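Local coordinates for protein xylulose kinase (Bifidobacterium adolescentis ATCC 15703, PDB 3I8B) that probably catalyses the ATP-dependent phosphorylation of D-xylulose to D-xylulose 5-phosphate, as a member of the FGGY family of carbohydrate kinases, at residues V404-E416 and T495-G507. Numbering follows the deposited sequence.
Sequences VEGLLCSQRDCLE and TEAVYEAYAKARG
Y499 and Y502 both hold CG anti to the backbone N (chi1 174° and 177°), which sends their rings into helix 404-416 as knobs into holes. Y499 fills the hole formed by C409, R412, D413 and E416. CG of R412 lies over the centre of the Y499 ring, 3.5 Å from its centroid, in a CH-pi contact. The Y499 hydroxyl donates to D413, OH to OD1 2.8 Å, on the anti side of that oxygen and tilted out of the carboxylate plane. R506 grips the same carboxylate side-on, the two planes nearly coplanar. R506 NE reaches D413 OD2 at 2.9 Å, and R506 NH2 uses the syn lone pair of OD1. OD1 accepts from two donors and OD2 from R506 NE and a water that also bonds to the Y502 hydroxyl, which together should fix the carboxylate's rotation. A phenylalanine in place of Y499 would probably leave D413 OD1 with R506 NH2 as its one donor from the two helices and the carboxylate less firmly held. Y502 sits among G406, C409, S410 and D413. CB of C409 packs on the face of the Y502 ring, 3.3 Å from Y502 CD2 and offset toward the rim. R412 bends at chi2 and chi3, and its NH2 meets E496 OE1 at 3.0 Å while NH1 bonds to E416 OE2, forming a salt-bridge network. The helix axes cross at -81°, 9.8 Å apart. Helix 396-420 lies within the C-terminal FGGY domain, of the actin-like ATPase clan. It also touches helix 438-448 and strand 288-293, while A501, A505 and R506 touch strand 366-368.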
ATOM      1  N   VAL A 404      25.121  -0.617  -7.135  1.00 22.41           N
ATOM      2  CA  VAL A 404      24.568  -1.437  -6.047  1.00 22.55           C
ATOM      3  C   VAL A 404      24.456  -0.658  -4.731  1.00 22.76           C
ATOM      4  O   VAL A 404      23.432  -0.718  -4.034  1.00 23.16           O
ATOM      5  CB  VAL A 404      25.409  -2.704  -5.814  1.00 21.00           C
ATOM      6  CG1 VAL A 404      24.836  -3.517  -4.662  1.00 25.62           C
ATOM      7  CG2 VAL A 404      25.465  -3.550  -7.077  1.00 18.52           C
ATOM      8  N   GLU A 405      25.510   0.071  -4.387  1.00 22.65           N
ATOM      9  CA  GLU A 405      25.521   0.829  -3.149  1.00 20.68           C
ATOM     10  C   GLU A 405      24.476   1.936  -3.197  1.00 22.31           C
ATOM     11  O   GLU A 405      23.933   2.335  -2.169  1.00 22.03           O
ATOM     12  CB  GLU A 405      26.922   1.394  -2.864  1.00 23.79           C
ATOM     13  CG  GLU A 405      27.968   0.323  -2.524  1.00 23.72           C
ATOM     14  CD  GLU A 405      29.267   0.908  -1.974  1.00 28.95           C
ATOM     15  OE1 GLU A 405      29.531   2.113  -2.212  1.00 26.21           O
ATOM     16  OE2 GLU A 405      30.029   0.159  -1.313  1.00 22.77           O
ATOM     17  N   GLY A 406      24.182   2.423  -4.399  1.00 22.65           N
ATOM     18  CA  GLY A 406      23.201   3.480  -4.557  1.00 17.51           C
ATOM     19  C   GLY A 406      21.805   2.958  -4.293  1.00 18.59           C
ATOM     20  O   GLY A 406      21.035   3.577  -3.587  1.00 18.50           O
ATOM     21  N   LEU A 407      21.487   1.811  -4.878  1.00 22.90           N
ATOM     22  CA  LEU A 407      20.205   1.161  -4.659  1.00 19.81           C
ATOM     23  C   LEU A 407      19.957   0.982  -3.160  1.00 19.54           C
ATOM     24  O   LEU A 407      18.924   1.392  -2.645  1.00 20.58           O
ATOM     25  CB  LEU A 407      20.180  -0.193  -5.381  1.00 20.22           C
ATOM     26  CG  LEU A 407      18.903  -1.041  -5.349  1.00 18.09           C
ATOM     27  CD1 LEU A 407      18.955  -2.091  -6.431  1.00 20.50           C
ATOM     28  CD2 LEU A 407      18.699  -1.692  -3.988  1.00 20.50           C
ATOM     29  N   LEU A 408      20.921   0.381  -2.468  1.00 20.44           N
ATOM     30  CA  LEU A 408      20.792   0.100  -1.035  1.00 21.17           C
ATOM     31  C   LEU A 408      20.751   1.348  -0.171  1.00 20.40           C
ATOM     32  O   LEU A 408      20.015   1.392   0.808  1.00 20.96           O
ATOM     33  CB  LEU A 408      21.921  -0.811  -0.555  1.00 20.26           C
ATOM     34  CG  LEU A 408      21.724  -2.300  -0.842  1.00 24.32           C
ATOM     35  CD1 LEU A 408      20.495  -2.828  -0.120  1.00 22.28           C
ATOM     36  CD2 LEU A 408      21.593  -2.527  -2.329  1.00 23.01           C
ATOM     37  N   CYS A 409      21.553   2.353  -0.534  1.00 20.16           N
ATOM     38  CA  CYS A 409      21.607   3.615   0.200  1.00 22.07           C
ATOM     39  C   CYS A 409      20.288   4.381   0.182  1.00 19.90           C
ATOM     40  O   CYS A 409      19.930   5.020   1.169  1.00 18.07           O
ATOM     41  CB  CYS A 409      22.735   4.507  -0.336  1.00 16.95           C
ATOM     42  SG  CYS A 409      24.372   4.058   0.309  1.00 25.67           S
ATOM     43  N   SER A 410      19.589   4.340  -0.951  1.00 18.63           N
ATOM     44  CA  SER A 410      18.280   4.961  -1.065  1.00 15.00           C
ATOM     45  C   SER A 410      17.313   4.311  -0.076  1.00 17.59           C
ATOM     46  O   SER A 410      16.580   5.000   0.625  1.00 17.64           O
ATOM     47  CB  SER A 410      17.737   4.812  -2.489  1.00 18.89           C
ATOM     48  OG  SER A 410      16.378   5.216  -2.553  1.00 18.38           O
ATOM     49  N   GLN A 411      17.316   2.982  -0.023  1.00 18.07           N
ATOM     50  CA  GLN A 411      16.449   2.270   0.912  1.00 16.08           C
ATOM     51  C   GLN A 411      16.821   2.621   2.361  1.00 19.15           C
ATOM     52  O   GLN A 411      15.944   2.789   3.209  1.00 19.62           O
ATOM     53  CB  GLN A 411      16.506   0.758   0.676  1.00 16.49           C
ATOM     54  CG  GLN A 411      15.919   0.302  -0.661  1.00 19.15           C
ATOM     55  CD  GLN A 411      14.540   0.901  -0.941  1.00 19.03           C
ATOM     56  OE1 GLN A 411      13.732   1.079  -0.034  1.00 20.44           O
ATOM     57  NE2 GLN A 411      14.273   1.208  -2.200  1.00 22.58           N
ATOM     58  N   ARG A 412      18.114   2.759   2.642  1.00 20.29           N
ATOM     59  CA  ARG A 412      18.526   3.219   3.964  1.00 18.17           C
ATOM     60  C   ARG A 412      17.996   4.614   4.224  1.00 19.82           C
ATOM     61  O   ARG A 412      17.487   4.894   5.306  1.00 18.52           O
ATOM     62  CB  ARG A 412      20.041   3.238   4.116  1.00 18.17           C
ATOM     63  CG  ARG A 412      20.489   4.129   5.263  1.00 18.05           C
ATOM     64  CD  ARG A 412      20.244   3.485   6.619  1.00 19.96           C
ATOM     65  NE  ARG A 412      21.456   2.796   7.020  1.00 28.95           N
ATOM     66  CZ  ARG A 412      22.267   3.205   7.986  1.00 25.96           C
ATOM     67  NH1 ARG A 412      21.970   4.279   8.697  1.00 23.41           N
ATOM     68  NH2 ARG A 412      23.368   2.518   8.251  1.00 29.18           N
ATOM     69  N   ASP A 413      18.151   5.496   3.239  1.00 18.33           N
ATOM     70  CA  ASP A 413      17.631   6.852   3.335  1.00 18.84           C
ATOM     71  C   ASP A 413      16.163   6.818   3.746  1.00 14.51           C
ATOM     72  O   ASP A 413      15.734   7.602   4.569  1.00 17.57           O
ATOM     73  CB  ASP A 413      17.784   7.595   1.997  1.00 18.75           C
ATOM     74  CG  ASP A 413      18.050   9.084   2.186  1.00 21.43           C
ATOM     75  OD1 ASP A 413      18.400   9.484   3.316  1.00 19.66           O
ATOM     76  OD2 ASP A 413      17.925   9.855   1.211  1.00 23.05           O
ATOM     77  N   CYS A 414      15.399   5.897   3.170  1.00 17.27           N
ATOM     78  CA  CYS A 414      14.002   5.733   3.558  1.00 17.41           C
ATOM     79  C   CYS A 414      13.853   5.347   5.032  1.00 16.13           C
ATOM     80  O   CYS A 414      13.016   5.891   5.746  1.00 17.35           O
ATOM     81  CB  CYS A 414      13.317   4.702   2.662  1.00 15.74           C
ATOM     82  SG  CYS A 414      12.972   5.328   0.995  1.00 20.69           S
ATOM     83  N   LEU A 415      14.662   4.400   5.489  1.00 19.29           N
ATOM     84  CA  LEU A 415      14.613   3.994   6.893  1.00 18.42           C
ATOM     85  C   LEU A 415      14.902   5.188   7.817  1.00 19.39           C
ATOM     86  O   LEU A 415      14.232   5.380   8.836  1.00 15.73           O
ATOM     87  CB  LEU A 415      15.597   2.851   7.150  1.00 17.71           C
ATOM     88  CG  LEU A 415      15.143   1.411   6.880  1.00 22.13           C
ATOM     89  CD1 LEU A 415      14.324   1.283   5.607  1.00 18.39           C
ATOM     90  CD2 LEU A 415      16.353   0.463   6.863  1.00 20.79           C
ATOM     91  N   GLU A 416      15.885   6.007   7.445  1.00 16.98           N
ATOM     92  CA  GLU A 416      16.257   7.161   8.255  1.00 14.10           C
ATOM     93  C   GLU A 416      15.163   8.222   8.268  1.00 19.29           C
ATOM     94  O   GLU A 416      14.932   8.875   9.282  1.00 18.21           O
ATOM     95  CB  GLU A 416      17.560   7.767   7.741  1.00 21.16           C
ATOM     96  CG  GLU A 416      18.737   6.829   7.892  1.00 19.85           C
ATOM     97  CD  GLU A 416      18.909   6.374   9.321  1.00 19.27           C
ATOM     98  OE1 GLU A 416      18.492   7.124  10.227  1.00 23.12           O
ATOM     99  OE2 GLU A 416      19.453   5.272   9.540  1.00 19.81           O
ATOM    100  N   THR A 495      28.968  -0.545   7.623  1.00 29.40           N
ATOM    101  CA  THR A 495      29.909   0.401   7.041  1.00 32.11           C
ATOM    102  C   THR A 495      29.184   1.732   6.869  1.00 32.89           C
ATOM    103  O   THR A 495      28.546   1.981   5.846  1.00 32.69           O
ATOM    104  CB  THR A 495      30.419  -0.086   5.683  1.00 32.73           C
ATOM    105  OG1 THR A 495      29.308  -0.266   4.793  1.00 32.42           O
ATOM    106  CG2 THR A 495      31.168  -1.404   5.839  1.00 29.11           C
ATOM    107  N   GLU A 496      29.271   2.575   7.889  1.00 32.66           N
ATOM    108  CA  GLU A 496      28.464   3.783   7.954  1.00 34.28           C
ATOM    109  C   GLU A 496      28.895   4.809   6.904  1.00 32.08           C
ATOM    110  O   GLU A 496      28.071   5.572   6.389  1.00 31.34           O
ATOM    111  CB  GLU A 496      28.527   4.370   9.366  1.00 33.92           C
ATOM    112  CG  GLU A 496      27.459   5.405   9.667  1.00 44.16           C
ATOM    113  CD  GLU A 496      26.073   4.962   9.235  1.00 40.83           C
ATOM    114  OE1 GLU A 496      25.608   3.893   9.696  1.00 37.41           O
ATOM    115  OE2 GLU A 496      25.454   5.694   8.430  1.00 41.55           O
ATOM    116  N   ALA A 497      30.181   4.800   6.568  1.00 30.23           N
ATOM    117  CA  ALA A 497      30.743   5.782   5.639  1.00 28.68           C
ATOM    118  C   ALA A 497      30.116   5.712   4.244  1.00 26.90           C
ATOM    119  O   ALA A 497      30.044   6.715   3.536  1.00 27.94           O
ATOM    120  CB  ALA A 497      32.253   5.635   5.557  1.00 29.18           C
ATOM    121  N   VAL A 498      29.648   4.533   3.853  1.00 27.05           N
ATOM    122  CA  VAL A 498      28.956   4.395   2.574  1.00 25.96           C
ATOM    123  C   VAL A 498      27.716   5.290   2.544  1.00 24.01           C
ATOM    124  O   VAL A 498      27.603   6.179   1.710  1.00 26.55           O
ATOM    125  CB  VAL A 498      28.571   2.928   2.270  1.00 25.96           C
ATOM    126  CG1 VAL A 498      27.830   2.833   0.940  1.00 25.78           C
ATOM    127  CG2 VAL A 498      29.822   2.052   2.233  1.00 26.15           C
ATOM    128  N   TYR A 499      26.797   5.078   3.473  1.00 23.55           N
ATOM    129  CA  TYR A 499      25.605   5.912   3.538  1.00 25.39           C
ATOM    130  C   TYR A 499      25.902   7.381   3.869  1.00 25.10           C
ATOM    131  O   TYR A 499      25.201   8.277   3.401  1.00 23.75           O
ATOM    132  CB  TYR A 499      24.591   5.334   4.531  1.00 23.63           C
ATOM    133  CG  TYR A 499      23.392   6.226   4.744  1.00 23.39           C
ATOM    134  CD1 TYR A 499      22.448   6.412   3.735  1.00 21.00           C
ATOM    135  CD2 TYR A 499      23.203   6.885   5.949  1.00 22.13           C
ATOM    136  CE1 TYR A 499      21.351   7.235   3.934  1.00 18.55           C
ATOM    137  CE2 TYR A 499      22.111   7.699   6.154  1.00 21.56           C
ATOM    138  CZ  TYR A 499      21.191   7.874   5.144  1.00 20.89           C
ATOM    139  OH  TYR A 499      20.109   8.692   5.361  1.00 20.19           O
ATOM    140  N   GLU A 500      26.921   7.633   4.687  1.00 27.55           N
ATOM    141  CA  GLU A 500      27.277   9.016   5.015  1.00 27.33           C
ATOM    142  C   GLU A 500      27.695   9.803   3.767  1.00 25.81           C
ATOM    143  O   GLU A 500      27.344  10.976   3.621  1.00 23.17           O
ATOM    144  CB  GLU A 500      28.343   9.077   6.117  1.00 27.65           C
ATOM    145  CG  GLU A 500      27.802   8.647   7.492  1.00 39.85           C
ATOM    146  CD  GLU A 500      28.866   8.602   8.591  1.00 43.87           C
ATOM    147  OE1 GLU A 500      30.052   8.371   8.265  1.00 48.03           O
ATOM    148  OE2 GLU A 500      28.511   8.787   9.780  1.00 41.66           O
ATOM    149  N   ALA A 501      28.424   9.144   2.870  1.00 23.23           N
ATOM    150  CA  ALA A 501      28.801   9.734   1.584  1.00 27.50           C
ATOM    151  C   ALA A 501      27.581   9.955   0.691  1.00 25.78           C
ATOM    152  O   ALA A 501      27.457  10.985   0.031  1.00 25.49           O
ATOM    153  CB  ALA A 501      29.823   8.851   0.871  1.00 22.23           C
ATOM    154  N   TYR A 502      26.687   8.974   0.674  1.00 24.02           N
ATOM    155  CA  TYR A 502      25.464   9.053  -0.104  1.00 22.70           C
ATOM    156  C   TYR A 502      24.633  10.235   0.366  1.00 26.05           C
ATOM    157  O   TYR A 502      24.107  10.994  -0.445  1.00 23.40           O
ATOM    158  CB  TYR A 502      24.657   7.758   0.052  1.00 23.52           C
ATOM    159  CG  TYR A 502      23.319   7.759  -0.659  1.00 21.86           C
ATOM    160  CD1 TYR A 502      22.173   8.226  -0.027  1.00 20.31           C
ATOM    161  CD2 TYR A 502      23.203   7.288  -1.966  1.00 19.45           C
ATOM    162  CE1 TYR A 502      20.948   8.226  -0.678  1.00 17.61           C
ATOM    163  CE2 TYR A 502      21.984   7.280  -2.622  1.00 14.88           C
ATOM    164  CZ  TYR A 502      20.860   7.757  -1.980  1.00 18.59           C
ATOM    165  OH  TYR A 502      19.645   7.751  -2.632  1.00 14.71           O
ATOM    166  N   ALA A 503      24.508  10.386   1.678  1.00 22.36           N
ATOM    167  CA  ALA A 503      23.684  11.456   2.226  1.00 27.13           C
ATOM    168  C   ALA A 503      24.221  12.822   1.820  1.00 27.06           C
ATOM    169  O   ALA A 503      23.451  13.701   1.428  1.00 25.76           O
ATOM    170  CB  ALA A 503      23.572  11.345   3.739  1.00 23.48           C
ATOM    171  N   LYS A 504      25.536  12.997   1.914  1.00 26.84           N
ATOM    172  CA  LYS A 504      26.158  14.227   1.444  1.00 27.30           C
ATOM    173  C   LYS A 504      25.768  14.485  -0.003  1.00 26.95           C
ATOM    174  O   LYS A 504      25.223  15.539  -0.322  1.00 30.36           O
ATOM    175  CB  LYS A 504      27.684  14.173   1.589  1.00 33.30           C
ATOM    176  CG  LYS A 504      28.176  14.373   3.023  1.00 38.71           C
ATOM    177  CD  LYS A 504      29.700  14.456   3.097  1.00 43.46           C
ATOM    178  CE  LYS A 504      30.188  14.643   4.540  1.00 42.67           C
ATOM    179  NZ  LYS A 504      30.121  13.383   5.327  1.00 49.58           N
ATOM    180  N   ALA A 505      26.016  13.507  -0.870  1.00 24.80           N
ATOM    181  CA  ALA A 505      25.739  13.664  -2.299  1.00 26.47           C
ATOM    182  C   ALA A 505      24.295  14.043  -2.607  1.00 25.04           C
ATOM    183  O   ALA A 505      24.054  14.951  -3.390  1.00 25.69           O
ATOM    184  CB  ALA A 505      26.140  12.405  -3.080  1.00 22.81           C
ATOM    185  N   ARG A 506      23.335  13.353  -1.999  1.00 22.92           N
ATOM    186  CA  ARG A 506      21.932  13.591  -2.329  1.00 21.50           C
ATOM    187  C   ARG A 506      21.448  14.909  -1.763  1.00 25.91           C
ATOM    188  O   ARG A 506      20.456  15.464  -2.232  1.00 26.53           O
ATOM    189  CB  ARG A 506      21.047  12.440  -1.845  1.00 24.52           C
ATOM    190  CG  ARG A 506      20.934  12.322  -0.340  1.00 23.22           C
ATOM    191  CD  ARG A 506      19.645  12.940   0.196  1.00 21.55           C
ATOM    192  NE  ARG A 506      19.342  12.361   1.500  1.00 24.75           N
ATOM    193  CZ  ARG A 506      19.659  12.914   2.665  1.00 25.92           C
ATOM    194  NH1 ARG A 506      20.276  14.086   2.697  1.00 28.73           N
ATOM    195  NH2 ARG A 506      19.363  12.293   3.804  1.00 23.50           N
ATOM    196  N   GLY A 507      22.155  15.403  -0.753  1.00 27.84           N
ATOM    197  CA  GLY A 507      21.885  16.714  -0.193  1.00 30.29           C
ATOM    198  C   GLY A 507      20.666  16.745   0.709  1.00 32.67           C
ATOM    199  O   GLY A 507      20.063  17.804   0.891  1.00 40.47           O
TER
HETATM  200  O   HOH W   1      17.646   8.983  -1.194  1.00 20.00           O